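PDB 5LOZ: epsin-1, which binds membranes rich in phosphatidylinositol 4,5- and 3,5-bisphosphate through its ENTH domain and is required for endocytosis and for the localization of actin. Local coordinates for residues R58-A61 and K62-V66; F40-M43 and D44-K48; H19-K23 and D24-E28. All blocks are in the same frame, centred on the assembly; numbering follows the deposited sequence. Where two conformers were deposited one is given.

Interaction 1. Residues R58-A61 and K62-V66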
ATOM      1  N   ARG A  58      11.369  -0.655  -4.529  1.00 11.41           N
ATOM      2  CA  ARG A  58      11.058  -0.730  -3.084  1.00 12.04           C
ATOM      3  C   ARG A  58       9.967   0.257  -2.692  1.00 11.09           C
ATOM      4  O   ARG A  58       9.144  -0.052  -1.831  1.00 10.12           O
ATOM      5  CB  ARG A  58      12.293  -0.596  -2.194  1.00 10.58           C
ATOM      6  CG  ARG A  58      13.282  -1.733  -2.315  1.00  8.40           C
ATOM      7  CD  ARG A  58      14.602  -1.397  -1.650  1.00 11.35           C
ATOM      8  NE  ARG A  58      15.508  -2.561  -1.746  1.00 12.79           N
ATOM      9  CZ  ARG A  58      16.301  -2.814  -2.795  1.00 14.87           C
ATOM     10  NH1 ARG A  58      16.291  -2.003  -3.830  1.00 11.82           N
ATOM     11  NH2 ARG A  58      17.052  -3.903  -2.829  1.00 13.22           N
ATOM     12  N   HIS A  59       9.896   1.400  -3.372  1.00 11.15           N
ATOM     13  CA  HIS A  59       8.839   2.331  -3.156  1.00 10.88           C
ATOM     14  C   HIS A  59       7.504   1.675  -3.458  1.00 12.43           C
ATOM     15  O   HIS A  59       6.549   1.804  -2.695  1.00 14.53           O
ATOM     16  CB  HIS A  59       8.979   3.572  -4.048  1.00 11.05           C
ATOM     17  CG  HIS A  59      10.036   4.534  -3.626  1.00 13.01           C
ATOM     18  ND1 HIS A  59      10.495   5.534  -4.463  1.00 16.02           N
ATOM     19  CD2 HIS A  59      10.778   4.616  -2.499  1.00 14.81           C
ATOM     20  CE1 HIS A  59      11.443   6.212  -3.842  1.00 12.31           C
ATOM     21  NE2 HIS A  59      11.632   5.682  -2.652  1.00 14.58           N
ATOM     22  N   ILE A  60       7.470   0.970  -4.575  1.00 11.98           N
ATOM     23  CA  ILE A  60       6.271   0.282  -5.079  1.00 12.11           C
ATOM     24  C   ILE A  60       5.868  -0.869  -4.171  1.00 11.31           C
ATOM     25  O   ILE A  60       4.729  -0.914  -3.717  1.00 10.37           O
ATOM     26  CB  ILE A  60       6.500  -0.273  -6.529  1.00 10.86           C
ATOM     27  CG1 ILE A  60       7.032   0.853  -7.449  1.00 12.01           C
ATOM     28  CG2 ILE A  60       5.251  -0.886  -7.054  1.00  7.85           C
ATOM     29  CD1 ILE A  60       7.169   0.459  -8.935  1.00 12.00           C
ATOM     30  N   ALA A  61       6.804  -1.776  -3.881  1.00 10.09           N
ATOM     31  CA  ALA A  61       6.549  -2.881  -2.979  1.00 10.00           C
ATOM     32  C   ALA A  61       5.970  -2.407  -1.650  1.00  9.91           C
ATOM     33  O   ALA A  61       4.976  -2.961  -1.182  1.00  9.32           O
ATOM     34  CB  ALA A  61       7.823  -3.685  -2.751  1.00  9.84           C
ATOM     35  N   LYS A  62       6.592  -1.400  -1.033  1.00  7.68           N
ATOM     36  CA  LYS A  62       6.206  -0.990   0.312  1.00  9.67           C
ATOM     37  C   LYS A  62       4.830  -0.267   0.307  1.00  9.55           C
ATOM     38  O   LYS A  62       4.032  -0.452   1.217  1.00 10.34           O
ATOM     39  CB  LYS A  62       7.281  -0.125   0.936  1.00  8.88           C
ATOM     40  CG  LYS A  62       8.603  -0.848   1.111  1.00 10.45           C
ATOM     41  CD  LYS A  62       9.696   0.080   1.558  1.00 13.35           C
ATOM     42  CE  LYS A  62       9.678   0.309   3.065  1.00 11.56           C
ATOM     43  NZ  LYS A  62      10.844   1.142   3.506  1.00 14.36           N
ATOM     44  N   ALA A  63       4.579   0.509  -0.730  1.00  9.01           N
ATOM     45  CA  ALA A  63       3.305   1.146  -0.945  1.00  9.54           C
ATOM     46  C   ALA A  63       2.200   0.076  -1.004  1.00 10.27           C
ATOM     47  O   ALA A  63       1.152   0.215  -0.359  1.00  8.57           O
ATOM     48  CB  ALA A  63       3.303   1.967  -2.196  1.00  9.88           C
ATOM     49  N   LEU A  64       2.464  -1.015  -1.716  1.00  9.88           N
ATOM     50  CA  LEU A  64       1.507  -2.105  -1.833  1.00 11.23           C
ATOM     51  C   LEU A  64       1.283  -2.779  -0.523  1.00 12.24           C
ATOM     52  O   LEU A  64       0.138  -3.185  -0.209  1.00  9.98           O
ATOM     53  CB  LEU A  64       1.961  -3.115  -2.902  1.00 11.97           C
ATOM     54  CG  LEU A  64       1.911  -2.685  -4.380  1.00 11.32           C
ATOM     55  CD1 LEU A  64       2.667  -3.699  -5.273  1.00 10.22           C
ATOM     56  CD2 LEU A  64       0.445  -2.507  -4.877  1.00 10.64           C
ATOM     57  N   THR A  65       2.336  -2.909   0.281  1.00 10.99           N
ATOM     58  CA  THR A  65       2.234  -3.448   1.664  1.00 11.83           C
ATOM     59  C   THR A  65       1.379  -2.557   2.561  1.00 10.75           C
ATOM     60  O   THR A  65       0.537  -3.047   3.316  1.00 10.04           O
ATOM     61  CB  THR A  65       3.628  -3.632   2.332  1.00 13.49           C
ATOM     62  OG1 THR A  65       4.420  -4.494   1.507  1.00 14.82           O
ATOM     63  CG2 THR A  65       3.521  -4.221   3.696  1.00 15.60           C
ATOM     64  N   VAL A  66       1.601  -1.253   2.469  1.00  9.39           N
ATOM     65  CA  VAL A  66       0.792  -0.303   3.181  1.00 10.73           C
ATOM     66  C   VAL A  66      -0.665  -0.416   2.724  1.00 11.47           C
ATOM     67  O   VAL A  66      -1.573  -0.512   3.574  1.00 11.04           O
ATOM     68  CB  VAL A  66       1.323   1.134   3.004  1.00 11.82           C
ATOM     69  CG1 VAL A  66       0.405   2.125   3.627  1.00 12.67           C
ATOM     70  CG2 VAL A  66       2.738   1.241   3.590  1.00 11.90           C
TER

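Interaction 2. Residues F40-M43 and D44-K48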
ATOM      1  N   PHE A  40      -6.267  11.685   2.680  1.00 17.91           N
ATOM      2  CA  PHE A  40      -5.877  12.208   1.377  0.56 17.10           C
ATOM      3  C   PHE A  40      -4.351  12.296   1.227  1.00 15.93           C
ATOM      4  O   PHE A  40      -3.814  11.986   0.160  1.00 15.31           O
ATOM      5  CB  PHE A  40      -6.542  13.565   1.107  0.56 17.92           C
ATOM      6  CG  PHE A  40      -8.044  13.473   0.868  0.56 19.52           C
ATOM      7  CD1 PHE A  40      -8.538  13.041  -0.350  0.56 23.81           C
ATOM      8  CD2 PHE A  40      -8.942  13.781   1.867  0.56 21.39           C
ATOM      9  CE1 PHE A  40      -9.903  12.958  -0.573  0.56 24.09           C
ATOM     10  CE2 PHE A  40     -10.298  13.701   1.660  0.56 21.93           C
ATOM     11  CZ  PHE A  40     -10.782  13.295   0.434  0.56 23.00           C
ATOM     12  N   GLU A  41      -3.660  12.743   2.260  1.00 15.03           N
ATOM     13  CA  GLU A  41      -2.183  12.838   2.175  1.00 17.54           C
ATOM     14  C   GLU A  41      -1.544  11.447   2.062  1.00 15.71           C
ATOM     15  O   GLU A  41      -0.658  11.243   1.274  1.00 14.89           O
ATOM     16  CB  GLU A  41      -1.606  13.578   3.362  1.00 18.98           C
ATOM     17  CG  GLU A  41      -2.040  15.057   3.377  1.00 24.10           C
ATOM     18  CD  GLU A  41      -1.603  15.773   4.620  1.00 27.89           C
ATOM     19  OE1 GLU A  41      -1.047  15.099   5.512  1.00 28.46           O
ATOM     20  OE2 GLU A  41      -1.821  16.999   4.714  1.00 32.73           O
ATOM     21  N   ILE A  42      -2.037  10.502   2.860  1.00 14.60           N
ATOM     22  CA  ILE A  42      -1.642   9.098   2.755  1.00 14.30           C
ATOM     23  C   ILE A  42      -1.898   8.512   1.349  1.00 14.42           C
ATOM     24  O   ILE A  42      -0.981   8.026   0.706  1.00 11.59           O
ATOM     25  CB  ILE A  42      -2.290   8.229   3.843  1.00 14.36           C
ATOM     26  CG1 ILE A  42      -1.798   8.649   5.242  1.00 15.72           C
ATOM     27  CG2 ILE A  42      -1.914   6.710   3.637  1.00 17.76           C
ATOM     28  CD1 ILE A  42      -2.535   8.097   6.420  1.00 15.35           C
ATOM     29  N   MET A  43      -3.135   8.624   0.848  1.00 13.61           N
ATOM     30  CA  MET A  43      -3.456   8.008  -0.426  1.00 14.61           C
ATOM     31  C   MET A  43      -2.705   8.642  -1.583  1.00 15.72           C
ATOM     32  O   MET A  43      -2.251   7.944  -2.472  1.00 14.98           O
ATOM     33  CB  MET A  43      -4.978   7.960  -0.702  1.00 15.68           C
ATOM     34  CG  MET A  43      -5.784   7.171   0.329  1.00 13.52           C
ATOM     35  SD  MET A  43      -4.925   5.732   1.055  1.00 20.20           S
ATOM     36  CE  MET A  43      -5.135   4.564  -0.248  1.00 20.83           C
ATOM     37  N   ASP A  44      -2.544   9.965  -1.556  1.00 17.11           N
ATOM     38  CA  ASP A  44      -1.809  10.658  -2.621  1.00 17.75           C
ATOM     39  C   ASP A  44      -0.310  10.282  -2.689  1.00 16.38           C
ATOM     40  O   ASP A  44       0.222  10.104  -3.798  1.00 15.46           O
ATOM     41  CB  ASP A  44      -1.940  12.161  -2.519  1.00 21.18           C
ATOM     42  CG  ASP A  44      -1.282  12.874  -3.709  1.00 25.38           C
ATOM     43  OD1 ASP A  44      -1.814  12.767  -4.841  1.00 33.48           O
ATOM     44  OD2 ASP A  44      -0.218  13.500  -3.506  1.00 34.27           O
ATOM     45  N   MET A  45       0.344  10.182  -1.528  1.00 16.16           N
ATOM     46  CA  MET A  45       1.757   9.750  -1.488  1.00 17.45           C
ATOM     47  C   MET A  45       1.881   8.283  -1.939  1.00 16.24           C
ATOM     48  O   MET A  45       2.762   7.935  -2.682  1.00 14.00           O
ATOM     49  CB  MET A  45       2.332   9.918  -0.080  1.00 17.68           C
ATOM     50  CG  MET A  45       3.837   9.510   0.031  1.00 22.83           C
ATOM     51  SD  MET A  45       4.965  10.398  -1.138  1.00 35.03           S
ATOM     52  CE  MET A  45       4.230  11.988  -1.059  1.00 25.64           C
ATOM     53  N   LEU A  46       0.952   7.443  -1.493  1.00 14.42           N
ATOM     54  CA  LEU A  46       0.898   6.041  -1.917  1.00 15.74           C
ATOM     55  C   LEU A  46       0.739   5.917  -3.419  1.00 16.10           C
ATOM     56  O   LEU A  46       1.374   5.091  -4.051  1.00 13.72           O
ATOM     57  CB  LEU A  46      -0.251   5.313  -1.150  1.00 15.51           C
ATOM     58  CG  LEU A  46      -0.025   4.299  -0.026  1.00 19.50           C
ATOM     59  CD1 LEU A  46       1.359   4.308   0.633  1.00 12.22           C
ATOM     60  CD2 LEU A  46      -1.196   4.253   0.960  1.00 12.87           C
ATOM     61  N   ASP A  47      -0.091   6.771  -4.022  1.00 15.08           N
ATOM     62  CA  ASP A  47      -0.238   6.782  -5.460  1.00 16.05           C
ATOM     63  C   ASP A  47       1.057   7.168  -6.184  1.00 13.82           C
ATOM     64  O   ASP A  47       1.421   6.541  -7.174  1.00 14.25           O
ATOM     65  CB  ASP A  47      -1.369   7.732  -5.912  1.00 19.71           C
ATOM     66  CG  ASP A  47      -1.697   7.587  -7.427  1.00 25.66           C
ATOM     67  OD1 ASP A  47      -1.755   6.432  -7.958  1.00 33.82           O
ATOM     68  OD2 ASP A  47      -1.924   8.628  -8.071  1.00 33.99           O
ATOM     69  N   LYS A  48       1.724   8.209  -5.696  1.00 14.37           N
ATOM     70  CA  LYS A  48       3.044   8.577  -6.207  1.00 15.44           C
ATOM     71  C   LYS A  48       4.059   7.442  -6.128  1.00 13.78           C
ATOM     72  O   LYS A  48       4.793   7.218  -7.059  1.00 15.68           O
ATOM     73  CB  LYS A  48       3.593   9.819  -5.491  1.00 17.76           C
ATOM     74  CG  LYS A  48       2.878  11.110  -5.902  1.00 21.98           C
ATOM     75  CD  LYS A  48       3.067  12.205  -4.888  1.00 25.81           C
ATOM     76  CE  LYS A  48       2.434  13.511  -5.370  1.00 30.52           C
ATOM     77  NZ  LYS A  48       2.245  14.424  -4.209  1.00 33.01           N
TER

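Interaction 3. Residues H19-K23 and D24-E28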
ATOM      1  N   HIS A  19      12.721  -3.389   1.627  1.00 12.49           N
ATOM      2  CA  HIS A  19      11.270  -3.528   1.296  1.00 14.00           C
ATOM      3  C   HIS A  19      10.343  -3.880   2.473  1.00 15.21           C
ATOM      4  O   HIS A  19       9.133  -3.838   2.331  1.00 14.29           O
ATOM      5  CB  HIS A  19      11.022  -4.490   0.155  1.00 13.56           C
ATOM      6  CG  HIS A  19      11.302  -5.920   0.462  1.00 12.92           C
ATOM      7  ND1 HIS A  19      10.433  -6.718   1.165  1.00 18.64           N
ATOM      8  CD2 HIS A  19      12.350  -6.720   0.116  1.00 16.80           C
ATOM      9  CE1 HIS A  19      10.933  -7.937   1.256  1.00 21.46           C
ATOM     10  NE2 HIS A  19      12.102  -7.966   0.632  1.00 17.73           N
ATOM     11  N   GLN A  20      10.894  -4.231   3.629  1.00 15.03           N
ATOM     12  CA  GLN A  20      10.075  -4.501   4.804  1.00 16.98           C
ATOM     13  C   GLN A  20       9.534  -3.232   5.446  1.00 14.63           C
ATOM     14  O   GLN A  20      10.242  -2.294   5.663  1.00 15.88           O
ATOM     15  CB  GLN A  20      10.845  -5.335   5.802  1.00 18.08           C
ATOM     16  CG  GLN A  20      11.216  -6.732   5.292  1.00 20.81           C
ATOM     17  CD  GLN A  20      12.599  -6.777   4.613  1.00 21.43           C
ATOM     18  OE1 GLN A  20      13.174  -5.747   4.254  1.00 23.09           O
ATOM     19  NE2 GLN A  20      13.104  -7.958   4.412  1.00 22.58           N
ATOM     20  N   VAL A  21       8.233  -3.209   5.717  1.00 14.46           N
ATOM     21  CA  VAL A  21       7.579  -2.076   6.368  1.00 15.33           C
ATOM     22  C   VAL A  21       7.457  -2.378   7.870  1.00 17.72           C
ATOM     23  O   VAL A  21       7.074  -3.488   8.275  1.00 18.18           O
ATOM     24  CB  VAL A  21       6.183  -1.810   5.757  1.00 16.71           C
ATOM     25  CG1 VAL A  21       5.528  -0.607   6.401  1.00 12.44           C
ATOM     26  CG2 VAL A  21       6.303  -1.633   4.227  1.00 10.98           C
ATOM     27  N   SER A  22       7.835  -1.408   8.690  1.00 17.87           N
ATOM     28  CA  SER A  22       7.682  -1.513  10.127  1.00 19.96           C
ATOM     29  C   SER A  22       6.197  -1.668  10.572  1.00 20.62           C
ATOM     30  O   SER A  22       5.275  -1.005  10.020  1.00 15.51           O
ATOM     31  CB  SER A  22       8.296  -0.266  10.790  1.00 22.39           C
ATOM     32  OG  SER A  22       7.658   0.076  12.012  1.00 28.47           O
ATOM     33  N   LYS A  23       5.982  -2.522  11.575  1.00 22.26           N
ATOM     34  CA  LYS A  23       4.654  -2.662  12.206  1.00 23.54           C
ATOM     35  C   LYS A  23       4.170  -1.343  12.799  1.00 22.30           C
ATOM     36  O   LYS A  23       3.017  -0.984  12.687  1.00 16.47           O
ATOM     37  CB  LYS A  23       4.701  -3.726  13.311  1.00 25.40           C
ATOM     38  CG  LYS A  23       3.330  -4.296  13.676  1.00 31.09           C
ATOM     39  CD  LYS A  23       3.411  -5.272  14.892  1.00 40.37           C
ATOM     40  CE  LYS A  23       4.362  -6.478  14.623  1.00 44.32           C
ATOM     41  NZ  LYS A  23       4.240  -7.615  15.612  1.00 46.05           N
ATOM     42  N   ASP A  24       5.070  -0.633  13.458  1.00 23.71           N
ATOM     43  CA  ASP A  24       4.820   0.713  13.959  1.00 24.18           C
ATOM     44  C   ASP A  24       4.101   1.586  12.907  1.00 23.02           C
ATOM     45  O   ASP A  24       3.035   2.195  13.169  1.00 22.51           O
ATOM     46  CB  ASP A  24       6.174   1.393  14.249  1.00 26.30           C
ATOM     47  CG  ASP A  24       6.529   1.407  15.686  1.00 33.25           C
ATOM     48  OD1 ASP A  24       7.409   0.591  16.067  1.00 41.94           O
ATOM     49  OD2 ASP A  24       5.950   2.258  16.420  1.00 42.85           O
ATOM     50  N   SER A  25       4.730   1.685  11.736  1.00 19.37           N
ATOM     51  CA  SER A  25       4.240   2.528  10.648  1.00 18.22           C
ATOM     52  C   SER A  25       2.851   2.093  10.172  1.00 14.70           C
ATOM     53  O   SER A  25       1.973   2.923   9.992  1.00 12.49           O
ATOM     54  CB  SER A  25       5.235   2.517   9.474  1.00 17.90           C
ATOM     55  OG  SER A  25       6.482   3.043   9.891  1.00 22.34           O
ATOM     56  N   LEU A  26       2.655   0.797   9.997  1.00 11.47           N
ATOM     57  CA  LEU A  26       1.405   0.307   9.501  1.00 13.06           C
ATOM     58  C   LEU A  26       0.235   0.641  10.443  1.00 12.70           C
ATOM     59  O   LEU A  26      -0.817   1.055  10.012  1.00 11.23           O
ATOM     60  CB  LEU A  26       1.504  -1.188   9.213  1.00 12.99           C
ATOM     61  CG  LEU A  26       2.487  -1.579   8.070  1.00 15.47           C
ATOM     62  CD1 LEU A  26       2.857  -3.028   8.164  1.00 15.33           C
ATOM     63  CD2 LEU A  26       1.897  -1.300   6.705  1.00 14.13           C
ATOM     64  N   ILE A  27       0.429   0.411  11.730  1.00 15.67           N
ATOM     65  CA  ILE A  27      -0.605   0.661  12.722  1.00 16.08           C
ATOM     66  C   ILE A  27      -0.964   2.131  12.737  1.00 16.11           C
ATOM     67  O   ILE A  27      -2.156   2.498  12.717  1.00 14.76           O
ATOM     68  CB  ILE A  27      -0.152   0.183  14.128  1.00 16.49           C
ATOM     69  CG1 ILE A  27      -0.151  -1.342  14.197  1.00 17.77           C
ATOM     70  CG2 ILE A  27      -1.039   0.793  15.259  1.00 21.00           C
ATOM     71  CD1 ILE A  27       0.655  -1.841  15.304  1.00 20.95           C
ATOM     72  N   GLU A  28       0.057   2.993  12.724  1.00 14.76           N
ATOM     73  CA  GLU A  28      -0.197   4.417  12.719  1.00 16.19           C
ATOM     74  C   GLU A  28      -0.884   4.878  11.425  1.00 14.33           C
ATOM     75  O   GLU A  28      -1.736   5.730  11.467  1.00 14.50           O
ATOM     76  CB  GLU A  28       1.112   5.188  12.965  1.00 17.84           C
ATOM     77  CG  GLU A  28       0.870   6.589  13.468  1.00 23.37           C
ATOM     78  CD  GLU A  28       2.129   7.309  13.957  1.00 33.54           C
ATOM     79  OE1 GLU A  28       2.047   8.560  14.116  1.00 38.61           O
ATOM     80  OE2 GLU A  28       3.174   6.636  14.170  1.00 39.29           O
TER

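Interaction 1. Residues R58-A61 and K62-V66
Arg-58 O lies at the centre of a small cluster made by Lys-62: it accepts the backbone N-H of Lys-62, with N 3.0 Å from O, and the lysine's aliphatic stem lies against the same oxygen. CG of Lys-62 comes within 3.1 Å of Arg-58 O, because a chi1 of -62° keeps CG beside the backbone N. Farther out the chain turns at chi3 (83°) and carries NZ off the helix. There the ammonium forms a salt bridge with Asp-17 and hydrogen bonds to Ser-15 O and, weakly, Asn-18 O. Two residues further along, Leu-64 N is bonded to Ile-60 O at 3.0 Å, and CG of Leu-64 covers that oxygen at 3.4 Å. The two side chains then meet more loosely, CG2 of Ile-60 being 4.2 Å from CD1 of Leu-64, and both pack on Val-109 of helix 106-121. Thr-65 sets OG1 3.1 Å from Ala-61 O, and this hydroxyl is hydrogen-bonded to Lys-112. Arg-58 O and Ile-60 O thus keep their helical bonds with aliphatic carbons of Lys-62 and Leu-64 laid against them, while the buried lysine charge, probably balanced by Asp-17, ties the loop after helix 5-13 to helix 57-73.

Interaction 2. Residues F40-M43 and D44-K48
Leu-46 and Met-43 meet where CD2 of Leu-46 approaches SD of Met-43 to 4.0 Å, the two side chains running obliquely past each other. The same methyl reaches Ile-42 CG2 at 3.7 Å, and here the leucine and isoleucine run alongside each other in one direction. Leu-46 touches both with chi1 of -107° and chi2 of 18°, both far from staggered, which probably carries some torsional cost. The Met-43 chain bends at chi2 and chi3. Beyond this cluster Leu-46 packs on Val-66, Ile-67 and Leu-70 of helix 57-73, while Met-43 touches Leu-70 and Trp-81. Asp-44 faces solvent instead. Its N donates to Phe-40 O at 2.9 Å, and its CB rests 3.3 Å from that same oxygen. With CG anti to the backbone N (chi1 -175°), its carboxylate is within range of Lys-48 one turn later, whose NZ forms a salt bridge with OD2 of Asp-44 at 2.7 Å, arriving nearly in line with the C-O bond. Helix 36-50 is therefore amphipathic here: an apolar ridge of Ile-42, Met-43 and Leu-46 joins it to its neighbours, and an i to i+4 ion pair spans a turn on its exposed side.

Interaction 3. Residues H19-K23 and D24-E28
Val-21 and Leu-26 cross at about a right angle, with CG1 of Val-21 set against the branch point of the leucine, 3.6 Å from its CG. CD2 of Leu-26 is almost as near to that methyl, at 3.7 Å. The valine comes from the loop just before helix 23-32 and the leucine from its first turn. Val-21 also leans on Lys-62 and Thr-65 of helix 57-73, and Leu-26 on Tyr-69, so the pair packs the start of helix 23-32 and the loop before it onto helix 57-73. Between them in sequence Ser-22 takes the N-cap position. Its chi1 of 150° swings OG round toward the amides of the first turn, where it accepts a weak hydrogen bond from Ser-25 N, long at 3.4 Å but fairly straight (161°). The backbone O of Ser-22 receives Leu-26 N at 3.2 Å, and CG of Leu-26 lies 3.5 Å from that oxygen. On another side of the turn Lys-23 and Ile-27 run alongside each other, CG of the lysine 4.0 Å from CD1 of the isoleucine. Their backbones are joined as well, Ile-27 N making a nearly straight bond (171°) to Lys-23 O. An alanine in place of Leu-26 would lack both branch methyls and CG, which would probably leave the Val-21 methyl without its partner and open a gap beside Tyr-69. Apolar contact between the residue before the N-cap (N', Val-21) and N4 (Leu-26), five positions later, is the hydrophobic staple, which here joins a serine N-cap in starting helix 23-32.

How the interactions relate
Along the chain interaction 3 comes first, at the start of helix 23-32, then interaction 2 on helix 36-50, then interaction 1 on helix 57-73. Interaction 1 lies about 12 Å from interaction 2 and about 11 Å from interaction 3, centre to centre, and touches both. Interactions 2 and 3 are about 16 Å apart between centres and do not touch. Helix 57-73 therefore links them by packing against each: Val-66 meets Leu-46 through its CG1 and Leu-26 through its CA, while Lys-62 lies along the backbone of residues 19-20. Three successive helices thus pack together in the alpha-alpha superhelix of the ENTH domain, the membrane-binding part of epsin.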